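Local coordinates for protein citrate lyase (Yersinia pestis, PDB 3QLL) that is a putative citrate lyase beta subunit encoded in a virulence operon, and may have lyase activity and bind magnesium, at residues Gln145-Leu150 and Thr158-Ile163. Residues are numbered along the deposited sequence; the frame is centred on the assembly and turned at random.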
ATOM      1  N   GLN A 145     -20.209 -15.088  -3.752  1.00 37.05           N
ATOM      2  CA  GLN A 145     -21.262 -15.397  -4.734  1.00 48.13           C
ATOM      3  C   GLN A 145     -21.931 -16.739  -4.497  1.00 50.34           C
ATOM      4  O   GLN A 145     -23.140 -16.869  -4.653  1.00 60.23           O
ATOM      5  CB  GLN A 145     -20.710 -15.327  -6.165  1.00 39.87           C
ATOM      6  CG  GLN A 145     -20.321 -13.910  -6.460  1.00 42.96           C
ATOM      7  CD  GLN A 145     -19.304 -13.738  -7.595  1.00 50.64           C
ATOM      8  OE1 GLN A 145     -18.673 -14.690  -8.064  1.00 54.73           O
ATOM      9  NE2 GLN A 145     -19.114 -12.488  -8.007  1.00 44.90           N
ATOM     10  N   ILE A 146     -21.130 -17.693  -4.036  1.00 54.09           N
ATOM     11  CA  ILE A 146     -21.608 -18.998  -3.617  1.00 58.35           C
ATOM     12  C   ILE A 146     -22.634 -18.897  -2.495  1.00 54.91           C
ATOM     13  O   ILE A 146     -23.695 -19.501  -2.583  1.00 60.88           O
ATOM     14  CB  ILE A 146     -20.449 -19.888  -3.172  1.00 54.67           C
ATOM     15  CG1 ILE A 146     -19.553 -20.222  -4.356  1.00 61.95           C
ATOM     16  CG2 ILE A 146     -20.982 -21.158  -2.556  1.00 53.22           C
ATOM     17  CD1 ILE A 146     -18.314 -21.020  -3.985  1.00 57.51           C
ATOM     18  N   LEU A 147     -22.298 -18.158  -1.444  1.00 53.30           N
ATOM     19  CA  LEU A 147     -23.223 -17.899  -0.344  1.00 50.58           C
ATOM     20  C   LEU A 147     -24.495 -17.206  -0.804  1.00 64.86           C
ATOM     21  O   LEU A 147     -25.609 -17.589  -0.384  1.00 65.55           O
ATOM     22  CB  LEU A 147     -22.556 -17.069   0.727  1.00 47.89           C
ATOM     23  CG  LEU A 147     -21.940 -17.878   1.847  1.00 62.25           C
ATOM     24  CD1 LEU A 147     -21.527 -16.904   2.940  1.00 70.57           C
ATOM     25  CD2 LEU A 147     -22.888 -18.954   2.386  1.00 62.69           C
ATOM     26  N   ASP A 148     -24.305 -16.172  -1.638  1.00 59.48           N
ATOM     27  CA  ASP A 148     -25.397 -15.444  -2.258  1.00 57.24           C
ATOM     28  C   ASP A 148     -26.383 -16.401  -2.963  1.00 64.60           C
ATOM     29  O   ASP A 148     -27.569 -16.410  -2.615  1.00 55.54           O
ATOM     30  CB  ASP A 148     -24.825 -14.388  -3.242  1.00 54.49           C
ATOM     31  CG  ASP A 148     -25.908 -13.503  -3.888  1.00 65.32           C
ATOM     32  OD1 ASP A 148     -27.070 -13.605  -3.481  1.00 82.43           O
ATOM     33  OD2 ASP A 148     -25.605 -12.688  -4.803  1.00 65.60           O
ATOM     34  N   ARG A 149     -25.891 -17.238  -3.878  1.00 57.96           N
ATOM     35  CA  ARG A 149     -26.764 -18.191  -4.590  1.00 62.83           C
ATOM     36  C   ARG A 149     -27.394 -19.238  -3.652  1.00 59.39           C
ATOM     37  O   ARG A 149     -28.544 -19.613  -3.829  1.00 67.77           O
ATOM     38  CB  ARG A 149     -26.006 -18.898  -5.729  1.00 67.25           C
ATOM     39  CG  ARG A 149     -25.649 -18.024  -6.918  1.00 72.48           C
ATOM     40  CD  ARG A 149     -24.390 -18.573  -7.568  1.00 79.89           C
ATOM     41  NE  ARG A 149     -23.917 -17.731  -8.648  1.00 94.38           N
ATOM     42  CZ  ARG A 149     -22.675 -17.764  -9.120  1.00101.28           C
ATOM     43  NH1 ARG A 149     -21.783 -18.606  -8.598  1.00 95.93           N
ATOM     44  NH2 ARG A 149     -22.329 -16.954 -10.113  1.00102.38           N
ATOM     45  N   LEU A 150     -26.640 -19.705  -2.662  1.00 56.10           N
ATOM     46  CA  LEU A 150     -27.193 -20.665  -1.723  1.00 68.34           C
ATOM     47  C   LEU A 150     -28.390 -20.132  -0.966  1.00 76.46           C
ATOM     48  O   LEU A 150     -29.330 -20.871  -0.695  1.00 90.06           O
ATOM     49  CB  LEU A 150     -26.131 -21.117  -0.724  1.00 60.83           C
ATOM     50  CG  LEU A 150     -25.149 -22.089  -1.380  1.00 59.89           C
ATOM     51  CD1 LEU A 150     -24.047 -22.440  -0.388  1.00 57.23           C
ATOM     52  CD2 LEU A 150     -25.880 -23.322  -1.964  1.00 52.59           C
ATOM     53  N   THR A 158     -31.397 -11.816   3.285  1.00 77.48           N
ATOM     54  CA  THR A 158     -30.205 -11.949   4.112  1.00 73.00           C
ATOM     55  C   THR A 158     -28.985 -11.335   3.426  1.00 71.62           C
ATOM     56  O   THR A 158     -28.651 -11.687   2.294  1.00 76.06           O
ATOM     57  CB  THR A 158     -29.901 -13.404   4.419  1.00 74.50           C
ATOM     58  OG1 THR A 158     -30.912 -13.952   5.273  1.00 90.92           O
ATOM     59  CG2 THR A 158     -28.532 -13.508   5.074  1.00 64.51           C
ATOM     60  N   ARG A 159     -28.303 -10.454   4.132  1.00 59.99           N
ATOM     61  CA  ARG A 159     -27.149  -9.782   3.577  1.00 56.35           C
ATOM     62  C   ARG A 159     -25.864 -10.403   4.090  1.00 57.19           C
ATOM     63  O   ARG A 159     -25.878 -11.087   5.126  1.00 52.23           O
ATOM     64  CB  ARG A 159     -27.208  -8.279   3.864  1.00 56.37           C
ATOM     65  CG  ARG A 159     -28.329  -7.590   3.108  1.00 55.98           C
ATOM     66  CD  ARG A 159     -28.260  -6.089   3.315  1.00 84.09           C
ATOM     67  NE  ARG A 159     -27.124  -5.478   2.614  1.00 83.65           N
ATOM     68  CZ  ARG A 159     -27.161  -5.065   1.355  1.00 79.12           C
ATOM     69  NH1 ARG A 159     -28.272  -5.241   0.648  1.00 92.99           N
ATOM     70  NH2 ARG A 159     -26.082  -4.511   0.792  1.00 73.79           N
ATOM     71  N   LEU A 160     -24.772 -10.188   3.345  1.00 43.11           N
ATOM     72  CA  LEU A 160     -23.501 -10.818   3.653  1.00 42.33           C
ATOM     73  C   LEU A 160     -22.493  -9.864   4.246  1.00 49.88           C
ATOM     74  O   LEU A 160     -22.497  -8.679   3.955  1.00 51.58           O
ATOM     75  CB  LEU A 160     -22.896 -11.469   2.400  1.00 45.13           C
ATOM     76  CG  LEU A 160     -23.800 -12.429   1.652  1.00 50.02           C
ATOM     77  CD1 LEU A 160     -23.066 -13.052   0.468  1.00 42.48           C
ATOM     78  CD2 LEU A 160     -24.284 -13.482   2.633  1.00 47.02           C
ATOM     79  N   ILE A 161     -21.650 -10.389   5.115  1.00 48.80           N
ATOM     80  CA  ILE A 161     -20.469  -9.687   5.575  1.00 43.70           C
ATOM     81  C   ILE A 161     -19.261 -10.608   5.384  1.00 46.68           C
ATOM     82  O   ILE A 161     -19.239 -11.721   5.920  1.00 49.34           O
ATOM     83  CB  ILE A 161     -20.567  -9.319   7.090  1.00 50.25           C
ATOM     84  CG1 ILE A 161     -21.800  -8.460   7.366  1.00 42.65           C
ATOM     85  CG2 ILE A 161     -19.301  -8.609   7.543  1.00 48.62           C
ATOM     86  CD1 ILE A 161     -21.758  -7.081   6.767  1.00 39.96           C
ATOM     87  N   GLY A 162     -18.244 -10.146   4.658  1.00 44.21           N
ATOM     88  CA  GLY A 162     -17.041 -10.942   4.467  1.00 39.04           C
ATOM     89  C   GLY A 162     -15.954 -10.517   5.453  1.00 42.54           C
ATOM     90  O   GLY A 162     -15.928  -9.358   5.887  1.00 39.90           O
ATOM     91  N   ILE A 163     -15.134 -11.462   5.903  1.00 44.55           N
ATOM     92  CA  ILE A 163     -13.979 -11.120   6.740  1.00 42.56           C
ATOM     93  C   ILE A 163     -12.702 -11.243   5.911  1.00 47.82           C
ATOM     94  O   ILE A 163     -12.390 -12.320   5.389  1.00 43.79           O
ATOM     95  CB  ILE A 163     -13.862 -12.008   7.986  1.00 39.27           C
ATOM     96  CG1 ILE A 163     -15.123 -11.908   8.836  1.00 43.49           C
ATOM     97  CG2 ILE A 163     -12.608 -11.651   8.803  1.00 44.08           C
ATOM     98  CD1 ILE A 163     -15.040 -12.738  10.095  1.00 38.50           C
TER
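Leu-160 reaches from its strand to the helix with one methyl, CD1, which carries the contact. This methyl lies 4.1 Å from CB of Leu-147. It is also 4.0 Å from the backbone N of Asp-148 and 4.3 Å from the CB of Asp-148. It therefore rests against the root of two successive side chains and the backbone between them. The first torsion of Leu-160 (chi1 -53°) sets CG anti to its carbonyl carbon. With CD1 then extended from CA (chi2 -178°), the methyl is carried outward to the helix.

Leu-147 also starts toward the strand, and its CB does the touching. Beyond this pair, Leu-147 packs on Leu-133, Leu-135 and Ile-120, and Leu-160 on Leu-133 and Met-151.

Asp-148 lends CB to the apolar contact, while its carboxylate is used otherwise. OD2 is hydrogen-bonded to Thr-180, and OD1 makes a long, weak ion pair with Lys-182.

The closest CA atoms, of Asp-148 and Leu-160, are 7.7 Å apart. Helix 141-150 leads through a loop into strand 159-164 of the eight-stranded parallel barrel. This is helix-on-barrel packing of the TIM-barrel fold, consistent with the HpcH/HpaI aldolase family. No hydrogen bond joins the two segments. The 115 Å² they bury, both sides summed, implies a small van der Waals contact, with the polar hold on Asp-148 supplied by Thr-180.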